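Local coordinates for protein parahox neighbor (Phaeodactylum tricornutum CCAP 1055/1, PDB 5Z5M) that probably hydrolyses 5-hydroxyisourate and decarboxylates the resulting OHCU to (S)-allantoin, joining the last two steps of urate degradation in one fused chain, at residues Q153-M156 with V157-Q161; G250-F253 with A254-T258. All coordinates share one frame; numbering follows the deposited sequence.

Interaction 1: Q153-M156 with V157-Q161; sequences QEFM and VALEQ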
loop_
_atom_site.group_PDB
_atom_site.type_symbol
_atom_site.label_atom_id
_atom_site.label_comp_id
_atom_site.label_asym_id
_atom_site.label_seq_id
_atom_site.Cartn_x
_atom_site.Cartn_y
_atom_site.Cartn_z
ATOM N N GLN A 153 30.804 -4.477 3.809
ATOM C CA GLN A 153 29.460 -4.599 3.266
ATOM C C GLN A 153 29.482 -5.575 2.098
ATOM O O GLN A 153 28.613 -6.435 1.986
ATOM C CB GLN A 153 28.892 -3.253 2.807
ATOM C CG GLN A 153 27.469 -3.394 2.259
ATOM C CD GLN A 153 26.865 -2.089 1.783
ATOM O OE1 GLN A 153 27.411 -1.012 2.021
ATOM N NE2 GLN A 153 25.724 -2.179 1.106
ATOM N N GLU A 154 30.484 -5.441 1.237
ATOM C CA GLU A 154 30.575 -6.286 0.053
ATOM C C GLU A 154 30.889 -7.739 0.384
ATOM O O GLU A 154 30.535 -8.636 -0.378
ATOM C CB GLU A 154 31.617 -5.736 -0.915
ATOM C CG GLU A 154 31.043 -4.660 -1.814
ATOM C CD GLU A 154 29.731 -5.103 -2.460
ATOM O OE1 GLU A 154 29.757 -6.063 -3.262
ATOM O OE2 GLU A 154 28.678 -4.507 -2.157
ATOM N N PHE A 155 31.557 -7.969 1.511
ATOM C CA PHE A 155 31.844 -9.328 1.958
ATOM C C PHE A 155 30.532 -10.062 2.243
ATOM O O PHE A 155 30.364 -11.219 1.866
ATOM C CB PHE A 155 32.744 -9.310 3.197
ATOM C CG PHE A 155 33.189 -10.674 3.650
ATOM C CD1 PHE A 155 34.202 -11.343 2.986
ATOM C CD2 PHE A 155 32.607 -11.277 4.753
ATOM C CE1 PHE A 155 34.620 -12.594 3.404
ATOM C CE2 PHE A 155 33.022 -12.526 5.180
ATOM C CZ PHE A 155 34.028 -13.186 4.504
ATOM N N MET A 156 29.607 -9.366 2.898
ATOM C CA MET A 156 28.259 -9.879 3.140
ATOM C C MET A 156 27.466 -10.103 1.858
ATOM O O MET A 156 26.793 -11.119 1.698
ATOM C CB MET A 156 27.486 -8.920 4.044
ATOM C CG MET A 156 27.881 -9.005 5.488
ATOM S SD MET A 156 27.539 -10.670 6.080
ATOM C CE MET A 156 25.785 -10.791 5.729
ATOM N N VAL A 157 27.525 -9.131 0.956
ATOM C CA VAL A 157 26.793 -9.226 -0.299
ATOM C C VAL A 157 27.324 -10.381 -1.146
ATOM O O VAL A 157 26.553 -11.133 -1.728
ATOM C CB VAL A 157 26.877 -7.912 -1.108
ATOM C CG1 VAL A 157 26.195 -8.069 -2.458
ATOM C CG2 VAL A 157 26.262 -6.759 -0.318
ATOM N N ALA A 158 28.645 -10.519 -1.202
ATOM C CA ALA A 158 29.265 -11.582 -1.990
ATOM C C ALA A 158 28.847 -12.956 -1.475
ATOM O O ALA A 158 28.564 -13.862 -2.258
ATOM C CB ALA A 158 30.782 -11.446 -1.963
ATOM N N LEU A 159 28.821 -13.104 -0.158
ATOM C CA LEU A 159 28.433 -14.374 0.448
ATOM C C LEU A 159 26.969 -14.691 0.156
ATOM O O LEU A 159 26.615 -15.848 -0.054
ATOM C CB LEU A 159 28.683 -14.354 1.958
ATOM C CG LEU A 159 30.142 -14.433 2.414
ATOM C CD1 LEU A 159 30.242 -14.213 3.915
ATOM C CD2 LEU A 159 30.773 -15.762 2.024
ATOM N N GLU A 160 26.121 -13.668 0.135
ATOM C CA GLU A 160 24.725 -13.861 -0.257
ATOM C C GLU A 160 24.655 -14.352 -1.701
ATOM O O GLU A 160 23.877 -15.248 -2.021
ATOM C CB GLU A 160 23.922 -12.566 -0.082
ATOM C CG GLU A 160 23.637 -12.221 1.377
ATOM C CD GLU A 160 22.973 -10.866 1.570
ATOM O OE1 GLU A 160 22.826 -10.104 0.583
ATOM O OE2 GLU A 160 22.590 -10.566 2.722
ATOM N N GLN A 161 25.489 -13.774 -2.567
ATOM C CA GLN A 161 25.531 -14.182 -3.967
ATOM C C GLN A 161 25.988 -15.636 -4.142
ATOM O O GLN A 161 25.428 -16.356 -4.968
ATOM C CB GLN A 161 26.436 -13.244 -4.780
ATOM C CG GLN A 161 26.007 -11.764 -4.774
ATOM C CD GLN A 161 24.635 -11.512 -5.394
ATOM O OE1 GLN A 161 24.302 -12.046 -6.453
ATOM N NE2 GLN A 161 23.835 -10.687 -4.733
#

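Interaction 2: G250-F253 with A254-T258; sequences GEYF and ASKGT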
loop_
_atom_site.group_PDB
_atom_site.type_symbol
_atom_site.label_atom_id
_atom_site.label_comp_id
_atom_site.label_asym_id
_atom_site.label_seq_id
_atom_site.Cartn_x
_atom_site.Cartn_y
_atom_site.Cartn_z
ATOM N N GLY A 250 -11.360 -3.960 -14.755
ATOM C CA GLY A 250 -12.353 -3.120 -15.402
ATOM C C GLY A 250 -13.725 -3.763 -15.423
ATOM O O GLY A 250 -14.727 -3.113 -15.119
ATOM N N GLU A 251 -13.772 -5.040 -15.790
ATOM C CA GLU A 251 -15.027 -5.791 -15.777
ATOM C C GLU A 251 -15.612 -5.883 -14.370
ATOM O O GLU A 251 -16.825 -5.804 -14.200
ATOM C CB GLU A 251 -14.824 -7.200 -16.336
ATOM C CG GLU A 251 -14.087 -7.249 -17.650
ATOM C CD GLU A 251 -13.677 -8.658 -18.040
ATOM O OE1 GLU A 251 -14.042 -9.616 -17.321
ATOM O OE2 GLU A 251 -12.975 -8.800 -19.065
ATOM N N TYR A 252 -14.751 -6.064 -13.367
ATOM C CA TYR A 252 -15.221 -6.155 -11.989
ATOM C C TYR A 252 -15.837 -4.829 -11.529
ATOM O O TYR A 252 -16.927 -4.810 -10.956
ATOM C CB TYR A 252 -14.085 -6.576 -11.035
ATOM C CG TYR A 252 -14.457 -6.389 -9.580
ATOM C CD1 TYR A 252 -15.308 -7.284 -8.940
ATOM C CD2 TYR A 252 -13.983 -5.301 -8.855
ATOM C CE1 TYR A 252 -15.670 -7.103 -7.620
ATOM C CE2 TYR A 252 -14.339 -5.111 -7.537
ATOM C CZ TYR A 252 -15.183 -6.014 -6.923
ATOM O OH TYR A 252 -15.541 -5.832 -5.608
ATOM N N PHE A 253 -15.149 -3.717 -11.774
ATOM C CA PHE A 253 -15.692 -2.432 -11.343
ATOM C C PHE A 253 -17.013 -2.116 -12.059
ATOM O O PHE A 253 -17.927 -1.541 -11.465
ATOM C CB PHE A 253 -14.667 -1.322 -11.565
ATOM C CG PHE A 253 -13.455 -1.461 -10.697
ATOM C CD1 PHE A 253 -13.595 -1.747 -9.350
ATOM C CD2 PHE A 253 -12.183 -1.341 -11.224
ATOM C CE1 PHE A 253 -12.489 -1.892 -8.536
ATOM C CE2 PHE A 253 -11.071 -1.487 -10.417
ATOM C CZ PHE A 253 -11.228 -1.765 -9.071
ATOM N N ALA A 254 -17.119 -2.517 -13.321
ATOM C CA ALA A 254 -18.348 -2.289 -14.086
ATOM C C ALA A 254 -19.515 -3.109 -13.536
ATOM O O ALA A 254 -20.668 -2.685 -13.616
ATOM C CB ALA A 254 -18.127 -2.609 -15.562
ATOM N N SER A 255 -19.213 -4.278 -12.975
ATOM C CA SER A 255 -20.248 -5.140 -12.416
ATOM C C SER A 255 -20.820 -4.540 -11.139
ATOM O O SER A 255 -21.931 -4.869 -10.731
ATOM C CB SER A 255 -19.703 -6.544 -12.137
ATOM O OG SER A 255 -18.826 -6.558 -11.019
ATOM N N LYS A 256 -20.054 -3.657 -10.507
ATOM C CA LYS A 256 -20.484 -3.030 -9.263
ATOM C C LYS A 256 -21.119 -1.670 -9.512
ATOM O O LYS A 256 -21.702 -1.069 -8.605
ATOM C CB LYS A 256 -19.295 -2.879 -8.306
ATOM C CG LYS A 256 -18.719 -4.199 -7.829
ATOM C CD LYS A 256 -19.016 -4.416 -6.361
ATOM C CE LYS A 256 -18.981 -5.886 -6.008
ATOM N NZ LYS A 256 -19.108 -6.107 -4.541
ATOM N N GLY A 257 -20.994 -1.179 -10.739
ATOM C CA GLY A 257 -21.419 0.171 -11.050
ATOM C C GLY A 257 -20.493 1.204 -10.426
ATOM O O GLY A 257 -20.850 2.375 -10.308
ATOM N N THR A 258 -19.301 0.772 -10.016
ATOM C CA THR A 258 -18.319 1.683 -9.416
ATOM C C THR A 258 -17.881 2.734 -10.430
ATOM O O THR A 258 -17.628 2.423 -11.595
ATOM C CB THR A 258 -17.077 0.920 -8.888
ATOM O OG1 THR A 258 -17.499 -0.127 -8.010
ATOM C CG2 THR A 258 -16.139 1.854 -8.128
HETATM O O HOH W 1 -17.463 -8.398 -5.000
#

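Interaction 1: Q153-M156 with V157-Q161
Phe-155 and Leu-159, one helical turn apart, make the closest side-chain contact here: Leu-159 CD1 lies 3.5 Å from Phe-155 CE2, with CD2 and CZ of the ring slightly farther from the same methyl. Leu-159 CG sits over one face of the ring, while its methyl CD1, on the same side of the plane, is displaced outward past the rim at CE2. The ring is placed there by chi1 of -175°, which sets Phe-155 CG opposite its own backbone N and swings the ring toward the C-terminal end of the helix.

A second pairing joins Glu-154 to Val-157. The Glu-154 chain bends at chi2 (-49°), folding the carboxylate back beside the valine, where OE2 comes to 3.8 Å from Val-157 CG2. The other oxygen, Glu-154 OE1, stands 4.0 Å from Val-157 CB. This carboxylate is buried yet well satisfied: OE1 receives Arg-146 in a salt bridge and Tyr-119 OH in a hydrogen bond, while OE2 is bonded to His-149 ND1.

Under both pairs run four i to i+4 bonds. The shortest, Ala-158 N to Glu-154 O at 2.8 Å, has an N-H...O angle of 159°; the other three are almost as straight.

Farther out, helix 65-73 receives Phe-155 on Lys-68, Leu-69 and Leu-72, and Lys-65 makes a cation-pi contact with the ring. Glu-152 of the second subunit packs on Phe-155, Met-156 and Leu-159. The repeated bonds and helical phi/psi values identify regular alpha-helix, about two and a half turns of helix 151-173 in the all-helical OHCU decarboxylase domain.

Interaction 2: G250-F253 with A254-T258
Lys-256 reaches back along the helix to Tyr-252. Lys-256 CB lies 3.7 Å from Phe-253 O. The next carbon, CG, stands 4.0 Å above the plane of the Tyr-252 ring, over one face but offset toward the rim. A bend at chi2 (-110°) then carries the chain toward the phenol end: Lys-256 CD approaches Tyr-252 OH, and Lys-256 CE comes within 3.5 Å of that oxygen. At the tip, Lys-256 NZ donates to water 1, 2.9 Å away, which in turn donates to Tyr-252 OH; the hydroxyl is also hydrogen-bonded to Asp-189.

One residue earlier, Ser-255 OG turns back onto the helix and donates to Tyr-252 O at 2.6 Å, a position set by chi1 of 72°. The helix ends in a Schellman motif with Gly-257, at positive phi, as its C-prime residue. Thr-258 N bonds to Phe-253 O at 3.1 Å, and Gly-257 N bonds weakly to Ala-254 O. Lys-256 N approaches Phe-253 O from the opposite face of the carbonyl plane, giving that oxygen two donors.

Around helix 249-256, which directly follows strand 241-248 of the transthyretin-like domain, Tyr-252 and Lys-256 rest on Cys-194 of strand 194-195. Phe-253 and Thr-258 meet Pro-290, Glu-251 is salt-bridged to Arg-200 at the start of strand 200-207, and His-137 and Thr-138 of the third subunit pack against Glu-251 and Ala-254.

Both contacts are local helical turns, but they belong to the two halves of the fusion: interaction 1 to the OHCU decarboxylase part, interaction 2 to the transthyretin-like HIU hydrolase part. Their centres lie about 48 Å apart, on opposite sides of the chain's centre, and no atoms touch. Interaction 1 is the more buried, with five of eight touching residues enclosed, and sits within a long helix. Interaction 2, with three of nine buried, finishes a short helix beside strands, where a serine hydroxyl and a water add to the backbone bonds and a Schellman motif closes the helix. The third subunit touches both: its Lys-256 and Gly-257 pack on Gln-153 and Val-157, respectively, so in the assembly the equivalent of 254-258 meets 153-161.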